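Local coordinates for biphenyl-2,3-diol 1,2-dioxygenase III-related protein (Vibrio cholerae, PDB 3EY8) that probably acts as a metal-dependent enzyme of the glyoxalase and extradiol dioxygenase superfamily, binding a metal ion and converting a substrate that is not established, at residues Gly110-Phe115 / Leu124-Thr129; Asp20-Thr25 / Leu55-His60; Ile8-His13 / Gly49-Asn54. The protein carries 9 engineered substitutions. One frame throughout, in Å; residues are numbered along the deposited sequence.

Contact 1: residues Gly110-Phe115 / Leu124-Thr129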
ATOM      1  N   GLY B 110      -8.593   7.342 -12.913  1.00 27.85           N
ATOM      2  CA  GLY B 110      -9.528   8.411 -13.212  1.00 31.71           C
ATOM      3  C   GLY B 110     -10.375   8.765 -12.008  1.00 30.38           C
ATOM      4  O   GLY B 110     -10.023   8.450 -10.877  1.00 25.52           O
ATOM      5  N   ALA B 111     -11.505   9.417 -12.249  1.00 29.22           N
ATOM      6  CA  ALA B 111     -12.364   9.867 -11.158  1.00 26.44           C
ATOM      7  C   ALA B 111     -12.959   8.705 -10.364  1.00 24.66           C
ATOM      8  O   ALA B 111     -13.416   7.701 -10.933  1.00 26.11           O
ATOM      9  CB  ALA B 111     -13.475  10.748 -11.697  1.00 29.63           C
ATOM     10  N   ILE B 112     -12.954   8.852  -9.042  1.00 26.41           N
ATOM     11  CA  ILE B 112     -13.615   7.895  -8.170  1.00 23.48           C
ATOM     12  C   ILE B 112     -14.494   8.638  -7.183  1.00 23.05           C
ATOM     13  O   ILE B 112     -14.373   9.852  -7.019  1.00 25.72           O
ATOM     14  CB  ILE B 112     -12.609   7.044  -7.373  1.00 24.29           C
ATOM     15  CG1 ILE B 112     -11.760   7.940  -6.472  1.00 22.68           C
ATOM     16  CG2 ILE B 112     -11.751   6.204  -8.315  1.00 24.99           C
ATOM     17  CD1 ILE B 112     -10.718   7.185  -5.643  1.00 25.05           C
ATOM     18  N   THR B 113     -15.388   7.901  -6.537  1.00 22.24           N
ATOM     19  CA  THR B 113     -16.156   8.427  -5.422  1.00 22.39           C
ATOM     20  C   THR B 113     -15.778   7.640  -4.166  1.00 24.76           C
ATOM     21  O   THR B 113     -15.715   6.409  -4.206  1.00 25.33           O
ATOM     22  CB  THR B 113     -17.661   8.314  -5.694  1.00 28.70           C
ATOM     23  OG1 THR B 113     -17.959   8.954  -6.946  1.00 28.57           O
ATOM     24  CG2 THR B 113     -18.454   8.979  -4.590  1.00 27.44           C
ATOM     25  N   SER B 114     -15.521   8.349  -3.063  1.00 24.46           N
ATOM     26  CA  SER B 114     -14.919   7.737  -1.875  1.00 23.14           C
ATOM     27  C   SER B 114     -15.715   8.007  -0.599  1.00 24.86           C
ATOM     28  O   SER B 114     -16.442   8.994  -0.509  1.00 24.43           O
ATOM     29  CB  SER B 114     -13.492   8.281  -1.668  1.00 23.93           C
ATOM     30  OG  SER B 114     -12.632   7.980  -2.749  1.00 23.36           O
ATOM     31  N   PHE B 115     -15.562   7.124   0.387  1.00 23.83           N
ATOM     32  CA  PHE B 115     -15.907   7.447   1.768  1.00 23.73           C
ATOM     33  C   PHE B 115     -14.776   6.975   2.684  1.00 24.48           C
ATOM     34  O   PHE B 115     -13.946   6.170   2.270  1.00 22.49           O
ATOM     35  CB  PHE B 115     -17.294   6.921   2.188  1.00 23.35           C
ATOM     36  CG  PHE B 115     -17.400   5.415   2.316  1.00 20.60           C
ATOM     37  CD1 PHE B 115     -17.278   4.796   3.555  1.00 24.65           C
ATOM     38  CD2 PHE B 115     -17.686   4.625   1.211  1.00 23.11           C
ATOM     39  CE1 PHE B 115     -17.413   3.417   3.682  1.00 24.41           C
ATOM     40  CE2 PHE B 115     -17.818   3.249   1.334  1.00 24.49           C
ATOM     41  CZ  PHE B 115     -17.681   2.647   2.573  1.00 23.10           C
ATOM     42  N   LEU B 124      -6.067   5.258   8.132  1.00 21.82           N
ATOM     43  CA  LEU B 124      -7.139   5.858   7.351  1.00 19.45           C
ATOM     44  C   LEU B 124      -7.521   4.947   6.194  1.00 22.99           C
ATOM     45  O   LEU B 124      -6.672   4.592   5.368  1.00 22.07           O
ATOM     46  CB  LEU B 124      -6.722   7.222   6.802  1.00 21.40           C
ATOM     47  CG  LEU B 124      -7.797   7.992   6.028  1.00 21.33           C
ATOM     48  CD1 LEU B 124      -9.025   8.282   6.910  1.00 20.31           C
ATOM     49  CD2 LEU B 124      -7.216   9.283   5.469  1.00 22.77           C
ATOM     50  N   ILE B 125      -8.797   4.570   6.146  1.00 21.81           N
ATOM     51  CA  ILE B 125      -9.297   3.695   5.096  1.00 20.37           C
ATOM     52  C   ILE B 125     -10.269   4.449   4.197  1.00 21.02           C
ATOM     53  O   ILE B 125     -11.246   5.049   4.657  1.00 21.81           O
ATOM     54  CB  ILE B 125      -9.960   2.420   5.675  1.00 21.52           C
ATOM     55  CG1 ILE B 125      -9.032   1.726   6.687  1.00 21.37           C
ATOM     56  CG2 ILE B 125     -10.353   1.468   4.556  1.00 23.07           C
ATOM     57  CD1 ILE B 125      -7.671   1.291   6.116  1.00 22.56           C
ATOM     58  N   GLU B 126      -9.975   4.428   2.904  1.00 21.12           N
ATOM     59  CA  GLU B 126     -10.790   5.082   1.901  1.00 19.23           C
ATOM     60  C   GLU B 126     -11.366   3.978   1.031  1.00 20.12           C
ATOM     61  O   GLU B 126     -10.622   3.225   0.410  1.00 23.89           O
ATOM     62  CB  GLU B 126      -9.907   6.019   1.064  1.00 19.97           C
ATOM     63  CG  GLU B 126     -10.646   6.829   0.004  1.00 22.01           C
ATOM     64  CD  GLU B 126      -9.697   7.665  -0.837  1.00 28.03           C
ATOM     65  OE1 GLU B 126      -8.467   7.591  -0.611  1.00 27.38           O
ATOM     66  OE2 GLU B 126     -10.180   8.391  -1.728  1.00 28.09           O
ATOM     67  N   VAL B 127     -12.690   3.858   1.017  1.00 19.75           N
ATOM     68  CA  VAL B 127     -13.352   2.870   0.180  1.00 19.92           C
ATOM     69  C   VAL B 127     -14.009   3.597  -0.979  1.00 22.51           C
ATOM     70  O   VAL B 127     -14.707   4.596  -0.778  1.00 24.29           O
ATOM     71  CB  VAL B 127     -14.391   2.077   0.982  1.00 22.78           C
ATOM     72  CG1 VAL B 127     -15.221   1.188   0.059  1.00 24.25           C
ATOM     73  CG2 VAL B 127     -13.686   1.248   2.053  1.00 22.27           C
ATOM     74  N   SER B 128     -13.768   3.110  -2.192  1.00 19.74           N
ATOM     75  CA  SER B 128     -14.103   3.888  -3.385  1.00 19.75           C
ATOM     76  C   SER B 128     -14.678   3.062  -4.523  1.00 24.43           C
ATOM     77  O   SER B 128     -14.526   1.839  -4.570  1.00 22.48           O
ATOM     78  CB  SER B 128     -12.865   4.631  -3.889  1.00 21.19           C
ATOM     79  OG  SER B 128     -12.222   5.331  -2.833  1.00 23.69           O
ATOM     80  N   THR B 129     -15.335   3.754  -5.446  1.00 24.64           N
ATOM     81  CA  THR B 129     -15.881   3.118  -6.641  1.00 22.21           C
ATOM     82  C   THR B 129     -15.482   3.914  -7.875  1.00 23.52           C
ATOM     83  O   THR B 129     -15.310   5.131  -7.805  1.00 26.02           O
ATOM     84  CB  THR B 129     -17.417   3.040  -6.582  1.00 28.15           C
ATOM     85  OG1 THR B 129     -17.906   2.390  -7.762  1.00 31.09           O
ATOM     86  CG2 THR B 129     -18.027   4.428  -6.502  1.00 28.10           C
TER

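Contact 2: residues Asp20-Thr25 / Leu55-His60. Engineered in segment 55-60: His-60 (natural residue Asn).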
ATOM      1  N   ASP B  20      -2.923  -5.180  17.997  1.00 22.99           N
ATOM      2  CA  ASP B  20      -3.529  -6.470  18.294  1.00 26.31           C
ATOM      3  C   ASP B  20      -4.027  -7.103  17.004  1.00 24.04           C
ATOM      4  O   ASP B  20      -5.003  -6.642  16.408  1.00 25.53           O
ATOM      5  CB  ASP B  20      -4.692  -6.304  19.284  1.00 25.01           C
ATOM      6  CG  ASP B  20      -5.231  -7.636  19.782  1.00 30.14           C
ATOM      7  OD1 ASP B  20      -4.516  -8.329  20.537  1.00 31.46           O
ATOM      8  OD2 ASP B  20      -6.370  -7.991  19.424  1.00 30.09           O
ATOM      9  N   ILE B  21      -3.358  -8.171  16.582  1.00 25.81           N
ATOM     10  CA  ILE B  21      -3.730  -8.860  15.353  1.00 24.10           C
ATOM     11  C   ILE B  21      -5.182  -9.361  15.341  1.00 27.53           C
ATOM     12  O   ILE B  21      -5.897  -9.117  14.378  1.00 23.78           O
ATOM     13  CB  ILE B  21      -2.723  -9.969  14.980  1.00 26.58           C
ATOM     14  CG1 ILE B  21      -1.432  -9.327  14.457  1.00 23.37           C
ATOM     15  CG2 ILE B  21      -3.320 -10.893  13.933  1.00 28.64           C
ATOM     16  CD1 ILE B  21      -0.343 -10.308  14.073  1.00 28.04           C
ATOM     17  N   PRO B  22      -5.635 -10.041  16.412  1.00 26.23           N
ATOM     18  CA  PRO B  22      -7.034 -10.497  16.397  1.00 24.43           C
ATOM     19  C   PRO B  22      -8.061  -9.374  16.218  1.00 23.70           C
ATOM     20  O   PRO B  22      -9.037  -9.548  15.488  1.00 26.35           O
ATOM     21  CB  PRO B  22      -7.199 -11.156  17.773  1.00 28.94           C
ATOM     22  CG  PRO B  22      -5.816 -11.617  18.119  1.00 31.85           C
ATOM     23  CD  PRO B  22      -4.925 -10.510  17.615  1.00 28.81           C
ATOM     24  N   THR B  23      -7.846  -8.243  16.880  1.00 26.35           N
ATOM     25  CA  THR B  23      -8.736  -7.095  16.753  1.00 22.74           C
ATOM     26  C   THR B  23      -8.766  -6.629  15.299  1.00 25.65           C
ATOM     27  O   THR B  23      -9.831  -6.379  14.710  1.00 25.50           O
ATOM     28  CB  THR B  23      -8.276  -5.953  17.663  1.00 26.73           C
ATOM     29  OG1 THR B  23      -8.397  -6.370  19.034  1.00 27.99           O
ATOM     30  CG2 THR B  23      -9.108  -4.701  17.430  1.00 28.75           C
ATOM     31  N   THR B  24      -7.583  -6.548  14.708  1.00 23.13           N
ATOM     32  CA  THR B  24      -7.460  -6.143  13.312  1.00 21.62           C
ATOM     33  C   THR B  24      -8.116  -7.128  12.329  1.00 23.86           C
ATOM     34  O   THR B  24      -8.851  -6.717  11.437  1.00 23.83           O
ATOM     35  CB  THR B  24      -5.993  -5.935  12.962  1.00 21.01           C
ATOM     36  OG1 THR B  24      -5.474  -4.856  13.753  1.00 23.16           O
ATOM     37  CG2 THR B  24      -5.825  -5.598  11.480  1.00 24.08           C
ATOM     38  N   THR B  25      -7.867  -8.425  12.491  1.00 24.07           N
ATOM     39  CA  THR B  25      -8.454  -9.389  11.562  1.00 21.79           C
ATOM     40  C   THR B  25      -9.982  -9.403  11.672  1.00 24.31           C
ATOM     41  O   THR B  25     -10.684  -9.418  10.652  1.00 25.74           O
ATOM     42  CB  THR B  25      -7.840 -10.802  11.702  1.00 30.71           C
ATOM     43  OG1 THR B  25      -8.016 -11.270  13.040  1.00 30.21           O
ATOM     44  CG2 THR B  25      -6.346 -10.770  11.380  1.00 25.34           C
ATOM     45  N   LEU B  55       0.190  -8.706   8.342  1.00 22.95           N
ATOM     46  CA  LEU B  55       0.072  -8.064   9.645  1.00 20.56           C
ATOM     47  C   LEU B  55       1.230  -8.472  10.548  1.00 25.08           C
ATOM     48  O   LEU B  55       1.530  -9.662  10.667  1.00 25.72           O
ATOM     49  CB  LEU B  55      -1.250  -8.452  10.312  1.00 26.33           C
ATOM     50  CG  LEU B  55      -2.518  -8.055   9.552  1.00 23.31           C
ATOM     51  CD1 LEU B  55      -3.770  -8.568  10.264  1.00 22.98           C
ATOM     52  CD2 LEU B  55      -2.577  -6.537   9.355  1.00 23.11           C
ATOM     53  N   HIS B  56       1.870  -7.484  11.176  1.00 23.34           N
ATOM     54  CA  HIS B  56       2.824  -7.720  12.264  1.00 23.87           C
ATOM     55  C   HIS B  56       2.231  -7.145  13.538  1.00 25.30           C
ATOM     56  O   HIS B  56       1.670  -6.052  13.524  1.00 24.23           O
ATOM     57  CB  HIS B  56       4.149  -6.996  12.018  1.00 29.55           C
ATOM     58  CG  HIS B  56       4.916  -7.494  10.833  1.00 27.91           C
ATOM     59  ND1 HIS B  56       6.190  -7.056  10.540  1.00 29.04           N
ATOM     60  CD2 HIS B  56       4.597  -8.391   9.871  1.00 28.05           C
ATOM     61  CE1 HIS B  56       6.616  -7.651   9.441  1.00 26.70           C
ATOM     62  NE2 HIS B  56       5.668  -8.466   9.014  1.00 30.08           N
ATOM     63  N   GLN B  57       2.355  -7.858  14.647  1.00 26.45           N
ATOM     64  CA  GLN B  57       1.924  -7.270  15.905  1.00 27.51           C
ATOM     65  C   GLN B  57       3.056  -6.443  16.487  1.00 29.62           C
ATOM     66  O   GLN B  57       4.214  -6.870  16.500  1.00 26.25           O
ATOM     67  CB  GLN B  57       1.464  -8.329  16.901  1.00 30.22           C
ATOM     68  CG  GLN B  57       0.945  -7.714  18.194  1.00 30.55           C
ATOM     69  CD  GLN B  57      -0.007  -8.626  18.937  1.00 61.12           C
ATOM     70  OE1 GLN B  57      -0.972  -9.148  18.364  1.00 40.04           O
ATOM     71  NE2 GLN B  57       0.251  -8.815  20.225  1.00 38.99           N
ATOM     72  N   LEU B  58       2.723  -5.243  16.944  1.00 23.26           N
ATOM     73  CA  LEU B  58       3.705  -4.375  17.574  1.00 25.76           C
ATOM     74  C   LEU B  58       4.416  -5.154  18.681  1.00 26.35           C
ATOM     75  O   LEU B  58       3.769  -5.749  19.546  1.00 28.78           O
ATOM     76  CB  LEU B  58       3.017  -3.135  18.145  1.00 27.79           C
ATOM     77  CG  LEU B  58       3.925  -2.036  18.697  1.00 30.99           C
ATOM     78  CD1 LEU B  58       4.791  -1.443  17.602  1.00 34.61           C
ATOM     79  CD2 LEU B  58       3.075  -0.960  19.350  1.00 31.86           C
ATOM     80  N   GLY B  59       5.744  -5.173  18.629  1.00 30.76           N
ATOM     81  CA  GLY B  59       6.541  -5.895  19.608  1.00 28.67           C
ATOM     82  C   GLY B  59       6.914  -7.292  19.150  1.00 28.53           C
ATOM     83  O   GLY B  59       7.652  -8.007  19.839  1.00 29.74           O
ATOM     84  N   HIS B  60       6.396  -7.686  17.988  1.00 26.19           N
ATOM     85  CA  HIS B  60       6.672  -8.995  17.409  1.00 26.65           C
ATOM     86  C   HIS B  60       6.825  -8.855  15.903  1.00 23.48           C
ATOM     87  O   HIS B  60       6.279  -9.632  15.128  1.00 27.72           O
ATOM     88  CB  HIS B  60       5.566  -9.982  17.769  1.00 27.28           C
ATOM     89  CG  HIS B  60       5.290 -10.042  19.235  1.00 30.12           C
ATOM     90  ND1 HIS B  60       5.942 -10.915  20.079  1.00 29.92           N
ATOM     91  CD2 HIS B  60       4.461  -9.310  20.017  1.00 34.71           C
ATOM     92  CE1 HIS B  60       5.513 -10.731  21.316  1.00 34.07           C
ATOM     93  NE2 HIS B  60       4.617  -9.761  21.306  1.00 31.50           N
TER

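Contact 3: residues Ile8-His13 / Gly49-Asn54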
ATOM      1  N   ILE B   8       7.569  -1.113 -12.858  1.00 22.36           N
ATOM      2  CA  ILE B   8       6.856  -1.864 -11.838  1.00 23.94           C
ATOM      3  C   ILE B   8       5.451  -2.153 -12.363  1.00 23.13           C
ATOM      4  O   ILE B   8       4.796  -1.279 -12.935  1.00 25.22           O
ATOM      5  CB  ILE B   8       6.773  -1.063 -10.512  1.00 21.05           C
ATOM      6  CG1 ILE B   8       8.161  -0.938  -9.878  1.00 20.58           C
ATOM      7  CG2 ILE B   8       5.764  -1.709  -9.553  1.00 23.91           C
ATOM      8  CD1 ILE B   8       8.824  -2.277  -9.512  1.00 21.10           C
ATOM      9  N   SER B   9       4.992  -3.385 -12.173  1.00 20.55           N
ATOM     10  CA  SER B   9       3.693  -3.811 -12.660  1.00 22.62           C
ATOM     11  C   SER B   9       2.567  -3.459 -11.692  1.00 23.75           C
ATOM     12  O   SER B   9       1.541  -2.904 -12.090  1.00 25.29           O
ATOM     13  CB  SER B   9       3.705  -5.321 -12.916  1.00 28.49           C
ATOM     14  OG  SER B   9       2.391  -5.818 -13.098  1.00 32.18           O
ATOM     15  N   HIS B  10       2.743  -3.806 -10.424  1.00 22.89           N
ATOM     16  CA  HIS B  10       1.693  -3.569  -9.441  1.00 22.88           C
ATOM     17  C   HIS B  10       2.193  -3.815  -8.032  1.00 23.38           C
ATOM     18  O   HIS B  10       3.290  -4.327  -7.843  1.00 24.10           O
ATOM     19  CB  HIS B  10       0.474  -4.455  -9.731  1.00 26.10           C
ATOM     20  CG  HIS B  10       0.739  -5.924  -9.610  1.00 25.90           C
ATOM     21  ND1 HIS B  10       1.244  -6.678 -10.648  1.00 30.90           N
ATOM     22  CD2 HIS B  10       0.532  -6.787  -8.586  1.00 26.22           C
ATOM     23  CE1 HIS B  10       1.351  -7.938 -10.264  1.00 28.32           C
ATOM     24  NE2 HIS B  10       0.927  -8.031  -9.015  1.00 34.12           N
ATOM     25  N   LEU B  11       1.385  -3.450  -7.042  1.00 24.72           N
ATOM     26  CA  LEU B  11       1.725  -3.708  -5.653  1.00 22.26           C
ATOM     27  C   LEU B  11       1.183  -5.073  -5.254  1.00 27.27           C
ATOM     28  O   LEU B  11      -0.015  -5.332  -5.378  1.00 30.58           O
ATOM     29  CB  LEU B  11       1.138  -2.627  -4.741  1.00 24.18           C
ATOM     30  CG  LEU B  11       1.422  -2.824  -3.242  1.00 25.72           C
ATOM     31  CD1 LEU B  11       2.798  -2.273  -2.868  1.00 29.87           C
ATOM     32  CD2 LEU B  11       0.346  -2.176  -2.383  1.00 35.09           C
ATOM     33  N   ASP B  12       2.056  -5.952  -4.780  1.00 23.23           N
ATOM     34  CA  ASP B  12       1.620  -7.290  -4.393  1.00 23.83           C
ATOM     35  C   ASP B  12       1.025  -7.301  -2.990  1.00 26.78           C
ATOM     36  O   ASP B  12      -0.012  -7.913  -2.735  1.00 24.97           O
ATOM     37  CB  ASP B  12       2.772  -8.286  -4.454  1.00 25.38           C
ATOM     38  CG  ASP B  12       2.316  -9.704  -4.163  1.00 24.39           C
ATOM     39  OD1 ASP B  12       1.788 -10.346  -5.087  1.00 29.92           O
ATOM     40  OD2 ASP B  12       2.479 -10.169  -3.017  1.00 25.78           O
ATOM     41  N   HIS B  13       1.699  -6.628  -2.072  1.00 21.18           N
ATOM     42  CA  HIS B  13       1.203  -6.527  -0.714  1.00 22.69           C
ATOM     43  C   HIS B  13       1.918  -5.415   0.023  1.00 24.89           C
ATOM     44  O   HIS B  13       2.873  -4.819  -0.502  1.00 23.54           O
ATOM     45  CB  HIS B  13       1.344  -7.865   0.032  1.00 24.96           C
ATOM     46  CG  HIS B  13       2.756  -8.346   0.198  1.00 23.11           C
ATOM     47  ND1 HIS B  13       3.382  -9.154  -0.732  1.00 22.53           N
ATOM     48  CD2 HIS B  13       3.646  -8.175   1.205  1.00 27.43           C
ATOM     49  CE1 HIS B  13       4.601  -9.442  -0.310  1.00 26.13           C
ATOM     50  NE2 HIS B  13       4.787  -8.861   0.862  1.00 28.88           N
ATOM     51  N   GLY B  49      -9.058  -9.744  -3.460  1.00 24.88           N
ATOM     52  CA  GLY B  49      -8.690  -9.905  -4.852  1.00 28.78           C
ATOM     53  C   GLY B  49      -7.486 -10.817  -4.950  1.00 30.90           C
ATOM     54  O   GLY B  49      -7.482 -11.907  -4.379  1.00 35.35           O
ATOM     55  N   HIS B  50      -6.453 -10.355  -5.643  1.00 28.46           N
ATOM     56  CA  HIS B  50      -5.208 -11.109  -5.799  1.00 35.37           C
ATOM     57  C   HIS B  50      -4.040 -10.488  -5.028  1.00 50.97           C
ATOM     58  O   HIS B  50      -2.874 -10.740  -5.339  1.00 41.18           O
ATOM     59  CB  HIS B  50      -4.837 -11.215  -7.281  1.00 35.84           C
ATOM     60  CG  HIS B  50      -5.779 -12.055  -8.083  1.00 44.51           C
ATOM     61  ND1 HIS B  50      -6.388 -11.600  -9.234  1.00 62.36           N
ATOM     62  CD2 HIS B  50      -6.224 -13.321  -7.897  1.00 61.79           C
ATOM     63  CE1 HIS B  50      -7.162 -12.552  -9.724  1.00 90.74           C
ATOM     64  NE2 HIS B  50      -7.080 -13.606  -8.931  1.00 51.21           N
ATOM     65  N   GLN B  51      -4.356  -9.672  -4.026  1.00 26.46           N
ATOM     66  CA  GLN B  51      -3.338  -9.011  -3.228  1.00 26.13           C
ATOM     67  C   GLN B  51      -3.565  -9.369  -1.764  1.00 22.66           C
ATOM     68  O   GLN B  51      -4.500 -10.104  -1.442  1.00 25.45           O
ATOM     69  CB  GLN B  51      -3.393  -7.493  -3.459  1.00 29.43           C
ATOM     70  CG  GLN B  51      -3.233  -7.107  -4.943  1.00 34.58           C
ATOM     71  CD  GLN B  51      -3.498  -5.629  -5.250  1.00 46.54           C
ATOM     72  OE1 GLN B  51      -4.415  -5.009  -4.706  1.00 28.26           O
ATOM     73  NE2 GLN B  51      -2.701  -5.070  -6.156  1.00 73.47           N
ATOM     74  N   LYS B  52      -2.706  -8.880  -0.879  1.00 23.83           N
ATOM     75  CA  LYS B  52      -2.900  -9.101   0.548  1.00 22.69           C
ATOM     76  C   LYS B  52      -2.233  -8.006   1.356  1.00 29.04           C
ATOM     77  O   LYS B  52      -1.429  -7.231   0.836  1.00 24.82           O
ATOM     78  CB  LYS B  52      -2.330 -10.452   0.973  1.00 23.85           C
ATOM     79  CG  LYS B  52      -0.798 -10.518   0.955  1.00 24.79           C
ATOM     80  CD  LYS B  52      -0.315 -11.814   1.595  1.00 24.22           C
ATOM     81  CE  LYS B  52       1.190 -11.987   1.461  1.00 26.50           C
ATOM     82  NZ  LYS B  52       1.690 -13.020   2.418  1.00 26.68           N
ATOM     83  N   ILE B  53      -2.589  -7.945   2.634  1.00 22.05           N
ATOM     84  CA  ILE B  53      -1.875  -7.122   3.591  1.00 20.85           C
ATOM     85  C   ILE B  53      -1.323  -8.046   4.669  1.00 24.86           C
ATOM     86  O   ILE B  53      -2.072  -8.817   5.270  1.00 23.81           O
ATOM     87  CB  ILE B  53      -2.818  -6.093   4.211  1.00 22.92           C
ATOM     88  CG1 ILE B  53      -3.203  -5.047   3.165  1.00 29.37           C
ATOM     89  CG2 ILE B  53      -2.175  -5.446   5.433  1.00 24.75           C
ATOM     90  CD1 ILE B  53      -4.394  -4.212   3.557  1.00 36.00           C
ATOM     91  N   ASN B  54      -0.011  -8.006   4.881  1.00 21.64           N
ATOM     92  CA  ASN B  54       0.601  -8.774   5.958  1.00 21.28           C
ATOM     93  C   ASN B  54       0.466  -7.997   7.256  1.00 23.00           C
ATOM     94  O   ASN B  54       0.604  -6.770   7.272  1.00 24.13           O
ATOM     95  CB  ASN B  54       2.085  -9.039   5.679  1.00 24.50           C
ATOM     96  CG  ASN B  54       2.315 -10.130   4.629  1.00 27.29           C
ATOM     97  OD1 ASN B  54       1.452 -10.981   4.386  1.00 27.04           O
ATOM     98  ND2 ASN B  54       3.495 -10.113   4.015  1.00 27.67           N
TER
HETATM   99  O   HOH W   1      -0.061 -10.021  -7.008  1.00 36.13           O
HETATM  100  O   HOH W   2       6.415  -8.661   3.348  1.00 49.63           O

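Contact 1: residues Gly110-Phe115 / Leu124-Thr129
Ser-114 OG donates to Glu-126 OE2 at 2.7 Å and accepts a hydrogen bond from Ser-128 OG, also at 2.7 Å, so the two hydroxyls and the carboxylate form a short chain of bonds. Glu-126 joins it with CG anti to its backbone N (chi1 -177°) and the side chain extended beyond, and Ser-114 meets OE2 on its anti side, 17° out of the carboxylate plane. Serines suit the place: Ser-114 and Ser-128 form the antiparallel non-hydrogen-bonded pair, with CA atoms 4.2 Å apart, where short side chains bring their hydroxyls together. Hydrogen-bonded pairs flank them, Thr-113 with Thr-129 and Phe-115 with Val-127; in the second, Phe-115 N lies 2.9 Å from Val-127 O. Ile-112 CD1 rests 3.7 Å from Ser-128 OG and lines this polar side with carbon.

The other face, with Phe-115 and Val-127, is largely apolar. Val-127 CB stands over the ring of Phe-115, 4.0 Å from its centroid, a CH-pi contact that the chi1 of 70° allows by placing the phenylalanine CG between backbone N and carbonyl carbon. A flat ring beside a branched valine fills the space between sheet and helix 84-93, whose Leu-84, Met-88 and Val-91 pack on Phe-115. Thr-113 CB touches Thr-129 CG2 at 4.0 Å, while Thr-129 OG1 bonds to Ser-131 N.

Glu-126 is a calcium ligand in this protein, although no metal is bound to this chain. Its OE1 makes a weak bond to His-13 NE2 of the second subunit. Ser-114, backed by Ser-128, grips OE2, consistent with a second-shell role in orienting the carboxylate for the metal.

Contact 2: residues Asp20-Thr25 / Leu55-His60
Gln-57 turns its amide toward the start of a helix, and its OE1 accepts from Ile-21 N at 3.1 Å. The N-H...O angle is 176°, almost straight, though the donor is tilted 33° from the carbonyl plane of the amide. The glutamine gets there with CG anti to its backbone N (chi1 -177°) and an extended chain, long enough to reach the first turn of helix 21-32. A glutamine suits the place because its carbonyl can serve a backbone N-H at the helix start, where no preceding turn supplies an acceptor.

Asp-20, the N-cap, serves another. Its OD2 takes Thr-23 N at 3.0 Å and Thr-23 OG1 at 2.6 Å, the two donors coming from opposite faces of the carboxylate plane, which fixes the carboxylate's rotation.

Helix 21-32 is the crossover that follows strand 10-18 in the beta-alpha-beta-beta-beta module of the vicinal oxygen chelate fold, and it packs against one face of the sheet, running roughly antiparallel to strand 51-57. Beside the polar bond, Ile-21 lays its CG1-CD1 arm over the strand: CG1 and CD1 each come within 3.9 Å of Gln-57 CB, and the side chain also touches Ile-44 of strand 43-48. Ile-21 CG1 lies anti to the carbonyl carbon, beside the backbone N, with CD1 extended beyond it, which takes CD1 to Gln-57 N and CB. Further along, Leu-55 and Thr-24 meet tip to tip, Leu-55 CD1 lying 3.8 Å from Thr-24 CG2. Thr-25 CG2 reaches the same CD1 at 3.6 Å, crossing it at a slant. His-56 points away from the helix, to the face of the sheet that carries His-13, a calcium ligand whose side chain is about 8 Å off. Past Gln-57 a type II turn follows, with Gly-59 at positive phi.

Contact 3: residues Ile8-His13 / Gly49-Asn54
Asp-12 and Lys-52 join two parallel strands by a bond that is weak, Lys-52 N lying 3.4 Å from Asp-12 O, and the strand directions diverge by 49°. This is where edge strand 10-18 meets its inner neighbour 51-57 in the first beta-alpha-beta-beta-beta module of the vicinal oxygen chelate fold. Near this end His-10, Leu-11 and His-13 pair in an antiparallel ladder with a strand of the second subunit, so the sheet continues across the interface. The side-chain OE1 of Gln-51 also accepts from Leu-11 N of the second subunit.

His-13, a calcium ligand in this protein, is held by its neighbour. Its ND1 donates to Asp-12 OD2 at 2.7 Å, the oxygen using its anti lone pair and lying 2° from the ring plane, which limits the ring's rotation; Ala-108 N of the second subunit also reaches OD2, and Tyr-130 OH of that subunit reaches OD1. Lys-52 runs alongside, its CG 3.5 Å from His-13 CB and its CE over one face of the ring, offset toward the rim. Its long chain suits that route, ending where NZ bonds to Asn-54 OD1 at 2.8 Å. Asn-54 ND2 comes 3.4 Å from His-13 CD2, its amide turned 48° from the imidazole, and the O of one water lies 3.0 Å from His-13 NE2 and, more weakly bound, 3.3 Å from Asn-54 ND2.

In the fold
Along the chain contacts 2 and 3 interlock, their segments alternating, and both close before contact 1 opens. They share strand 51-57 and one four-stranded mixed sheet, contact 3 at the end near the second subunit and contact 2 at the helix 21-32 end, with centres about 19 Å apart. Contact 1 belongs to the other four-stranded sheet, as the hairpin of 110-118 and 124-129, its centre about 25 Å from contact 2 and 18 Å from contact 3. The two sheets have the same strand order, as in the paired modules of this superfamily. Contacts 1 and 3 each carry a calcium ligand and touch the second subunit, consistent with metal sites assembled between chains.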